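Local coordinates for Ser-thr phosphatase MSPP (Mycobacterium smegmatis, PDB 2JFR), which probably removes phosphate from phosphoserine and phosphothreonine in proteins, as a metal-dependent phosphatase of the PPM (PP2C) family, at residues Gly29-Val34 and Lys51-Gly56; Tyr116-Gly121 and Asp199-Pro204; Arg211-Val216 and Val228-Leu233. All blocks are in the same frame, centred on the assembly; numbering follows the deposited sequence. Where two conformers were deposited one is given.

How the contacts relate
The three contacts sample both halves of the PP2C alpha-beta-beta-alpha sandwich. Contact 1 comes first along the chain and packs helix 42-59 on the sheet that holds strand 31-38. Contacts 2 and 3 follow in series on the other sheet, which contains strands 115-119 and 226-233. Their centres are about 9 Å apart, and helices 194-201 and 206-219, consecutive in the chain, cover that sheet together. The centres of contacts 1 and 3 are about 18 Å apart. These two meet where the sheets face each other: Tyr32 CG lies 3.5 Å from Ile231 CD1. Contacts 1 and 2, centres about 24 Å apart, do not touch. Together they trace its four layers; strand 31-38 carries metal ligand Asp36.

Contact 1: Gly29-Val34 and Lys51-Gly56; sequences GILYAV and KTLSAG
Strand 31-34 and helix 51-56 run nearly antiparallel, with 165° between their directions and their axes 10.3 Å apart at closest approach. The nearest CA pair is Leu31 and Ser54, 8.0 Å apart. Side chains fill most of that spacing. Leu31 and Ala33 both send their CB toward the helix, while Tyr32 between them points away. Leu53 reaches from the helix to meet them. Its CG is anti to the backbone N (chi1 179°), which carries the branched end out toward the strand. The CD2 methyl of Leu53 then sits 4.0 Å from Ala33 CB. The small alanine meets the leucine with its one methyl. On the Leu31 side, CD2 of Leu31 approaches the branch point of Leu53, with CG 4.2 Å away. The same Leu31 methyl also comes to 4.4 Å from the backbone CA of Ser54, so it touches the helix surface itself. The contact is wholly apolar and mostly buried, and it spans two residues of the strand on one face. Further residues enclose it. Leu26 of strand 23-28 touches Leu31, Leu53 and Ser54, and Leu66 of helix 63-81 touches both leucines. On the opposite face of the strand, Tyr32 packs against Val229 of the second sheet. Farther along strand 31-38 comes Asp36, a ligand of the bound manganese and magnesium ions. A helix on the outer face of a sheet whose inner face meets a second sheet is characteristic of the alpha-beta-beta-alpha sandwich of PP2C phosphatases.

Contact 2: Tyr116-Gly121 and Asp199-Pro204; sequences YRIRDG and DAATSP
This is apolar helix-on-sheet packing in the PP2C alpha-beta-beta-alpha sandwich: Ile118 of strand 115-119 lies against Ala201 and Thr202, where helix 194-201 ends. It is away from the annotated metal sites. Ile118 makes the side-chain contacts of the strand and uses two branches. Its CG1 arm stands anti to the carbonyl carbon (chi1 -58°) and extends to CD1, which rests 3.8 Å from Ala201 CB. The shorter branch, CG2, meets the methyl of Thr202, with Ile118 CG2 and Thr202 CG2 3.6 Å apart. The isoleucine and threonine side chains cross at a slant. One isoleucine thus spans the last helical residue and the first residue to leave the helix. Met123 of strand 122-125 touches both Ile118 and Ala201, and Leu182 of strand 180-184 also packs on Ile118. The threonine is split in its roles. Its methyl faces the strand, while OG1 is hydrogen-bonded to the carbonyl O of Val198, back in the last turn of the helix. At and just after the helix end, Arg180 NH1 is hydrogen-bonded to the carbonyl oxygens of Ala201 and Ser203. That ties the turn to the sheet by polar bonds beside the apolar contact. The turn is also fastened to its own helix. Ala200 O receives both the backbone N of Ser203, at 3.1 Å, and the hydroxyl of Ser203, from the same face of its carbonyl plane. The hydroxyl bond, Ser203 OG to Ala200 O, measures 2.8 Å, and its donor is tilted 28° from that plane.

Contact 3: Arg211-Val216 and Val228-Leu233; sequences RRLVEV and VVVIDL
Val228 of strand 226-233 meets helix 206-219 with both of its methyl groups, each turned to a different helix residue. CG1 faces Leu213 and CG2 faces Val214. The valine side chain slants across each partner. With chi1 at -68°, Val228 CG1 is anti to the carbonyl carbon and CG2 lies between that carbon and the backbone N, which sets the direction each methyl faces. CG1 rests 4.2 Å from Leu213 CB, and Leu213 CD1 is just as near to it. The leucine thus touches this methyl at both its CB and one of its ends. The same CD1 methyl also comes to 4.3 Å from Val230 CG2. On the flank, Val214 CG1 is 4.1 Å from Val228 CG2. Val228 and Val230 both direct CB toward the helix; Val229 between them points away, to the other sheet. The helix and strand run at 148° to each other, with axes 9.3 Å apart at closest approach. Val210, one turn before Val214, touches both strand valines, and Ala200 and Ala201 of helix 194-201 pack on Leu213. The side chain of Val228 is about 11 Å from the bound manganese, so this packing lies near the metal centre without touching it. All the cross-contact partners are aliphatic, which implies that the helix is held on the sheet here by van der Waals packing and burial of apolar surface.

Contact 1: Gly29-Val34 and Lys51-Gly56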
loop_
_atom_site.group_PDB
_atom_site.type_symbol
_atom_site.label_atom_id
_atom_site.label_comp_id
_atom_site.label_asym_id
_atom_site.label_seq_id
_atom_site.Cartn_x
_atom_site.Cartn_y
_atom_site.Cartn_z
ATOM N N GLY A 29 2.300 -6.120 14.737
ATOM C CA GLY A 29 2.676 -5.140 15.747
ATOM C C GLY A 29 2.226 -3.753 15.325
ATOM O O GLY A 29 1.068 -3.405 15.139
ATOM N N ILE A 30 3.183 -2.856 15.142
ATOM C CA ILE A 30 2.904 -1.484 14.660
ATOM C C ILE A 30 3.226 -1.349 13.171
ATOM O O ILE A 30 3.088 -0.232 12.668
ATOM C CB ILE A 30 3.686 -0.439 15.484
ATOM C CG1 ILE A 30 5.200 -0.517 15.287
ATOM C CG2 ILE A 30 3.274 -0.584 16.929
ATOM C CD1 ILE A 30 5.881 0.738 15.811
ATOM N N LEU A 31 3.639 -2.425 12.511
ATOM C CA LEU A 31 4.019 -2.368 11.094
ATOM C C LEU A 31 2.929 -2.971 10.212
ATOM O O LEU A 31 2.472 -4.104 10.428
ATOM C CB LEU A 31 5.321 -3.155 10.872
ATOM C CG LEU A 31 5.844 -3.137 9.451
ATOM C CD1 LEU A 31 6.268 -1.739 9.024
ATOM C CD2 LEU A 31 7.010 -4.118 9.291
ATOM N N TYR A 32 2.571 -2.222 9.190
ATOM C CA TYR A 32 1.511 -2.584 8.248
ATOM C C TYR A 32 2.015 -2.288 6.869
ATOM O O TYR A 32 2.631 -1.265 6.632
ATOM C CB TYR A 32 0.241 -1.784 8.538
ATOM C CG TYR A 32 -0.255 -2.060 9.942
ATOM C CD1 TYR A 32 -1.075 -3.139 10.188
ATOM C CD2 TYR A 32 0.160 -1.306 11.017
ATOM C CE1 TYR A 32 -1.515 -3.440 11.450
ATOM C CE2 TYR A 32 -0.266 -1.638 12.319
ATOM C CZ TYR A 32 -1.084 -2.695 12.484
ATOM O OH TYR A 32 -1.483 -3.002 13.788
ATOM N N ALA A 33 1.706 -3.154 5.883
ATOM C CA ALA A 33 2.199 -2.871 4.551
ATOM C C ALA A 33 1.370 -3.595 3.500
ATOM O O ALA A 33 0.791 -4.659 3.755
ATOM C CB ALA A 33 3.672 -3.280 4.399
ATOM N N VAL A 34 1.399 -3.026 2.315
ATOM C CA VAL A 34 0.933 -3.663 1.084
ATOM C C VAL A 34 2.035 -3.573 0.054
ATOM O O VAL A 34 2.694 -2.550 -0.080
ATOM C CB VAL A 34 -0.359 -3.004 0.567
ATOM C CG1 VAL A 34 -0.767 -3.531 -0.811
ATOM C CG2 VAL A 34 -1.481 -3.160 1.568
ATOM N N LYS A 51 8.626 -10.169 3.366
ATOM C CA LYS A 51 9.385 -11.017 4.279
ATOM C C LYS A 51 10.625 -10.280 4.744
ATOM O O LYS A 51 10.997 -10.303 5.932
ATOM C CB LYS A 51 9.730 -12.335 3.612
ATOM C CG LYS A 51 10.406 -13.335 4.498
ATOM C CD LYS A 51 10.668 -14.694 3.883
ATOM C CE LYS A 51 11.141 -15.726 4.924
ATOM N NZ LYS A 51 11.371 -17.073 4.328
ATOM N N THR A 52 11.320 -9.667 3.817
ATOM C CA THR A 52 12.539 -8.938 4.148
ATOM C C THR A 52 12.231 -7.694 4.994
ATOM O O THR A 52 12.953 -7.401 5.948
ATOM C CB THR A 52 13.295 -8.563 2.879
ATOM O OG1 THR A 52 13.601 -9.729 2.099
ATOM C CG2 THR A 52 14.584 -7.797 3.157
ATOM N N LEU A 53 11.186 -6.989 4.656
ATOM C CA LEU A 53 10.766 -5.822 5.403
ATOM C C LEU A 53 10.488 -6.192 6.844
ATOM O O LEU A 53 10.950 -5.530 7.787
ATOM C CB LEU A 53 9.498 -5.226 4.800
ATOM C CG LEU A 53 8.950 -4.022 5.515
ATOM C CD1 LEU A 53 9.851 -2.795 5.340
ATOM C CD2 LEU A 53 7.596 -3.704 4.997
ATOM N N SER A 54 9.709 -7.247 7.051
ATOM C CA SER A 54 9.330 -7.693 8.377
ATOM C C SER A 54 10.565 -8.011 9.221
ATOM O O SER A 54 10.700 -7.608 10.360
ATOM C CB SER A 54 8.423 -8.891 8.269
ATOM O OG SER A 54 8.017 -9.293 9.564
ATOM N N ALA A 55 11.497 -8.789 8.614
ATOM C CA ALA A 55 12.699 -9.152 9.375
ATOM C C ALA A 55 13.540 -7.969 9.684
ATOM O O ALA A 55 14.082 -7.867 10.795
ATOM C CB ALA A 55 13.432 -10.173 8.522
ATOM N N GLY A 56 13.700 -7.050 8.751
ATOM C CA GLY A 56 14.541 -5.910 8.977
ATOM C C GLY A 56 13.941 -4.977 10.022
ATOM O O GLY A 56 14.687 -4.431 10.855
#

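Contact 2: Tyr116-Gly121 and Asp199-Pro204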
loop_
_atom_site.group_PDB
_atom_site.type_symbol
_atom_site.label_atom_id
_atom_site.label_comp_id
_atom_site.label_asym_id
_atom_site.label_seq_id
_atom_site.Cartn_x
_atom_site.Cartn_y
_atom_site.Cartn_z
ATOM N N TYR A 116 -4.476 5.952 2.713
ATOM C CA TYR A 116 -5.586 6.861 2.926
ATOM C C TYR A 116 -5.819 7.064 4.399
ATOM O O TYR A 116 -5.611 6.135 5.206
ATOM C CB TYR A 116 -6.897 6.331 2.334
ATOM C CG TYR A 116 -6.836 5.856 0.923
ATOM C CD1 TYR A 116 -7.186 6.658 -0.144
ATOM C CD2 TYR A 116 -6.379 4.555 0.622
ATOM C CE1 TYR A 116 -7.119 6.164 -1.461
ATOM C CE2 TYR A 116 -6.323 4.064 -0.646
ATOM C CZ TYR A 116 -6.681 4.871 -1.684
ATOM O OH TYR A 116 -6.595 4.367 -2.973
ATOM N N ARG A 117 -6.323 8.238 4.744
ATOM C CA ARG A 117 -6.876 8.484 6.087
ATOM C C ARG A 117 -8.360 8.662 5.939
ATOM O O ARG A 117 -8.827 9.366 5.071
ATOM C CB ARG A 117 -6.286 9.720 6.704
ATOM C CG ARG A 117 -6.764 9.965 8.146
ATOM C CD ARG A 117 -6.237 11.263 8.731
ATOM N NE ARG A 117 -6.739 12.346 7.913
ATOM C CZ ARG A 117 -6.116 13.455 7.624
ATOM N NH1 ARG A 117 -4.984 13.734 8.228
ATOM N NH2 ARG A 117 -6.683 14.295 6.794
ATOM N N ILE A 118 -9.080 8.007 6.858
ATOM C CA ILE A 118 -10.524 8.085 6.957
ATOM C C ILE A 118 -10.822 8.800 8.248
ATOM O O ILE A 118 -10.490 8.320 9.329
ATOM C CB ILE A 118 -11.073 6.653 6.842
ATOM C CG1 ILE A 118 -10.608 6.063 5.524
ATOM C CG2 ILE A 118 -12.587 6.562 6.991
ATOM C CD1 ILE A 118 -10.534 4.567 5.439
ATOM N N ARG A 119 -11.419 10.000 8.136
ATOM C CA ARG A 119 -11.666 10.869 9.262
ATOM C C ARG A 119 -12.995 11.570 9.040
ATOM O O ARG A 119 -13.176 12.187 7.981
ATOM C CB ARG A 119 -10.516 11.893 9.441
ATOM C CG ARG A 119 -10.730 12.950 10.455
ATOM C CD ARG A 119 -9.624 14.050 10.337
ATOM N NE ARG A 119 -8.521 13.451 11.018
ATOM C CZ ARG A 119 -7.369 14.120 11.174
ATOM N NH1 ARG A 119 -7.240 15.331 10.627
ATOM N NH2 ARG A 119 -6.457 13.519 11.883
ATOM N N ASP A 120 -13.884 11.460 10.001
ATOM C CA ASP A 120 -15.195 12.142 9.972
ATOM C C ASP A 120 -15.938 11.876 8.661
ATOM O O ASP A 120 -16.545 12.722 8.039
ATOM C CB ASP A 120 -14.998 13.671 10.069
ATOM C CG ASP A 120 -14.355 14.156 11.307
ATOM O OD1 ASP A 120 -14.435 13.408 12.320
ATOM O OD2 ASP A 120 -13.798 15.306 11.308
ATOM N N GLY A 121 -15.811 10.641 8.147
ATOM C CA GLY A 121 -16.575 10.219 6.985
ATOM C C GLY A 121 -15.873 10.496 5.655
ATOM O O GLY A 121 -16.417 10.071 4.631
ATOM N N ASP A 199 -18.173 3.982 1.544
ATOM C CA ASP A 199 -19.154 3.264 2.409
ATOM C C ASP A 199 -18.502 1.979 3.024
ATOM O O ASP A 199 -18.587 1.709 4.205
ATOM C CB ASP A 199 -20.394 2.932 1.595
ATOM C CG ASP A 199 -21.371 2.020 2.240
ATOM O OD1 ASP A 199 -21.929 2.562 3.212
ATOM O OD2 ASP A 199 -21.658 0.866 1.789
ATOM N N ALA A 200 -17.818 1.222 2.157
ATOM C CA ALA A 200 -17.136 0.033 2.672
ATOM C C ALA A 200 -16.050 0.407 3.660
ATOM O O ALA A 200 -15.879 -0.218 4.719
ATOM C CB ALA A 200 -16.574 -0.753 1.482
ATOM N N ALA A 201 -15.229 1.405 3.330
ATOM C CA ALA A 201 -14.067 1.781 4.107
ATOM C C ALA A 201 -14.444 2.339 5.491
ATOM O O ALA A 201 -13.574 2.338 6.362
ATOM C CB ALA A 201 -13.244 2.804 3.383
ATOM N N THR A 202 -15.656 2.798 5.651
ATOM C CA THR A 202 -16.124 3.376 6.909
ATOM C C THR A 202 -16.935 2.377 7.702
ATOM O O THR A 202 -17.492 2.733 8.757
ATOM C CB THR A 202 -16.926 4.656 6.690
ATOM O OG1 THR A 202 -18.000 4.468 5.752
ATOM C CG2 THR A 202 -16.024 5.773 6.167
ATOM N N SER A 203 -16.986 1.129 7.296
ATOM C CA SER A 203 -17.725 0.132 8.040
ATOM C C SER A 203 -17.189 0.068 9.474
ATOM O O SER A 203 -15.961 -0.026 9.643
ATOM C CB SER A 203 -17.541 -1.232 7.465
ATOM O OG SER A 203 -17.978 -1.333 6.139
ATOM N N PRO A 204 -18.010 0.177 10.494
ATOM C CA PRO A 204 -17.403 0.277 11.850
ATOM C C PRO A 204 -16.478 -0.847 12.229
ATOM O O PRO A 204 -15.442 -0.568 12.832
ATOM C CB PRO A 204 -18.662 0.211 12.745
ATOM C CG PRO A 204 -19.705 0.877 11.904
ATOM C CD PRO A 204 -19.455 0.381 10.492
#

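Contact 3: Arg211-Val216 and Val228-Leu233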
loop_
_atom_site.group_PDB
_atom_site.type_symbol
_atom_site.label_atom_id
_atom_site.label_comp_id
_atom_site.label_asym_id
_atom_site.label_seq_id
_atom_site.Cartn_x
_atom_site.Cartn_y
_atom_site.Cartn_z
ATOM N N ARG A 211 -13.485 -6.856 4.189
ATOM C CA ARG A 211 -14.254 -7.760 3.319
ATOM C C ARG A 211 -15.118 -6.964 2.367
ATOM O O ARG A 211 -15.206 -7.302 1.180
ATOM C CB ARG A 211 -15.072 -8.679 4.193
ATOM C CG ARG A 211 -14.235 -9.768 4.829
ATOM C CD ARG A 211 -15.077 -10.598 5.782
ATOM N NE ARG A 211 -14.256 -11.356 6.689
ATOM C CZ ARG A 211 -14.496 -11.550 7.978
ATOM N NH1 ARG A 211 -15.539 -11.052 8.636
ATOM N NH2 ARG A 211 -13.596 -12.292 8.591
ATOM N N ARG A 212 -15.779 -5.904 2.847
ATOM C CA ARG A 212 -16.611 -5.106 1.973
ATOM C C ARG A 212 -15.784 -4.396 0.909
ATOM O O ARG A 212 -16.251 -4.256 -0.225
ATOM C CB ARG A 212 -17.441 -4.131 2.768
ATOM C CG ARG A 212 -18.456 -4.850 3.678
ATOM C CD ARG A 212 -19.431 -3.895 4.271
ATOM N NE ARG A 212 -20.226 -3.155 3.315
ATOM C CZ ARG A 212 -20.587 -1.876 3.549
ATOM N NH1 ARG A 212 -20.290 -1.107 4.596
ATOM N NH2 ARG A 212 -21.285 -1.395 2.604
ATOM N N LEU A 213 -14.582 -3.953 1.245
ATOM C CA LEU A 213 -13.738 -3.291 0.271
ATOM C C LEU A 213 -13.397 -4.186 -0.904
ATOM O O LEU A 213 -13.509 -3.834 -2.054
ATOM C CB LEU A 213 -12.479 -2.733 0.893
ATOM C CG LEU A 213 -12.683 -1.479 1.750
ATOM C CD1 LEU A 213 -11.546 -1.275 2.702
ATOM C CD2 LEU A 213 -12.893 -0.262 0.838
ATOM N N VAL A 214 -12.971 -5.427 -0.592
ATOM C CA VAL A 214 -12.623 -6.278 -1.717
ATOM C C VAL A 214 -13.898 -6.719 -2.426
ATOM O O VAL A 214 -13.850 -6.878 -3.664
ATOM C CB VAL A 214 -11.731 -7.466 -1.296
ATOM C CG1 VAL A 214 -10.416 -6.964 -0.703
ATOM C CG2 VAL A 214 -12.434 -8.381 -0.330
ATOM N N GLU A 215 -15.032 -6.859 -1.775
ATOM C CA GLU A 215 -16.285 -7.142 -2.486
ATOM C C GLU A 215 -16.668 -6.015 -3.419
ATOM O O GLU A 215 -17.106 -6.286 -4.534
ATOM C CB GLU A 215 -17.386 -7.415 -1.482
ATOM C CG GLU A 215 -17.179 -8.705 -0.672
ATOM C CD GLU A 215 -18.212 -8.940 0.440
ATOM O OE1 GLU A 215 -19.104 -8.041 0.615
ATOM O OE2 GLU A 215 -18.228 -9.993 1.160
ATOM N N VAL A 216 -16.527 -4.765 -2.985
ATOM C CA VAL A 216 -16.837 -3.646 -3.849
ATOM C C VAL A 216 -15.969 -3.723 -5.127
ATOM O O VAL A 216 -16.464 -3.539 -6.244
ATOM C CB VAL A 216 -16.645 -2.334 -3.103
ATOM C CG1 VAL A 216 -16.629 -1.161 -4.060
ATOM C CG2 VAL A 216 -17.767 -2.191 -2.067
ATOM N N VAL A 228 -6.179 -4.847 0.926
ATOM C CA VAL A 228 -6.450 -3.750 1.835
ATOM C C VAL A 228 -5.993 -4.113 3.244
ATOM O O VAL A 228 -6.146 -5.246 3.711
ATOM C CB VAL A 228 -7.930 -3.360 1.799
ATOM C CG1 VAL A 228 -8.307 -2.750 0.477
ATOM C CG2 VAL A 228 -8.854 -4.531 2.140
ATOM N N VAL A 229 -5.467 -3.097 3.928
ATOM C CA VAL A 229 -5.091 -3.182 5.332
ATOM C C VAL A 229 -5.723 -1.971 6.006
ATOM O O VAL A 229 -5.488 -0.827 5.602
ATOM C CB VAL A 229 -3.586 -3.155 5.507
ATOM C CG1 VAL A 229 -3.217 -3.177 6.995
ATOM C CG2 VAL A 229 -2.932 -4.312 4.771
ATOM N N VAL A 230 -6.546 -2.231 7.042
ATOM C CA VAL A 230 -7.236 -1.196 7.796
ATOM C C VAL A 230 -6.681 -1.168 9.178
ATOM O O VAL A 230 -6.546 -2.226 9.825
ATOM C CB VAL A 230 -8.762 -1.461 7.766
ATOM C CG1 VAL A 230 -9.507 -0.649 8.804
ATOM C CG2 VAL A 230 -9.318 -1.152 6.419
ATOM N N ILE A 231 -6.404 0.025 9.695
ATOM C CA ILE A 231 -5.855 0.223 11.045
ATOM C C ILE A 231 -6.722 1.267 11.738
ATOM O O ILE A 231 -6.855 2.394 11.241
ATOM C CB ILE A 231 -4.401 0.720 10.984
ATOM C CG1 ILE A 231 -3.498 -0.134 10.072
ATOM C CG2 ILE A 231 -3.835 0.785 12.377
ATOM C CD1 ILE A 231 -2.470 0.644 9.371
ATOM N N ASP A 232 -7.306 0.911 12.884
ATOM C CA ASP A 232 -8.104 1.807 13.700
ATOM C C ASP A 232 -7.242 2.379 14.817
ATOM O O ASP A 232 -6.669 1.600 15.569
ATOM C CB ASP A 232 -9.328 1.094 14.269
ATOM C CG ASP A 232 -10.465 1.076 13.275
ATOM O OD1 ASP A 232 -10.608 1.985 12.448
ATOM O OD2 ASP A 232 -11.233 0.095 13.379
ATOM N N LEU A 233 -7.191 3.699 14.934
ATOM C CA LEU A 233 -6.311 4.365 15.868
ATOM C C LEU A 233 -7.091 4.824 17.125
ATOM O O LEU A 233 -8.259 5.232 17.033
ATOM C CB LEU A 233 -5.657 5.575 15.229
ATOM C CG LEU A 233 -4.831 5.269 13.992
ATOM C CD1 LEU A 233 -4.286 6.536 13.365
ATOM C CD2 LEU A 233 -3.743 4.245 14.280
#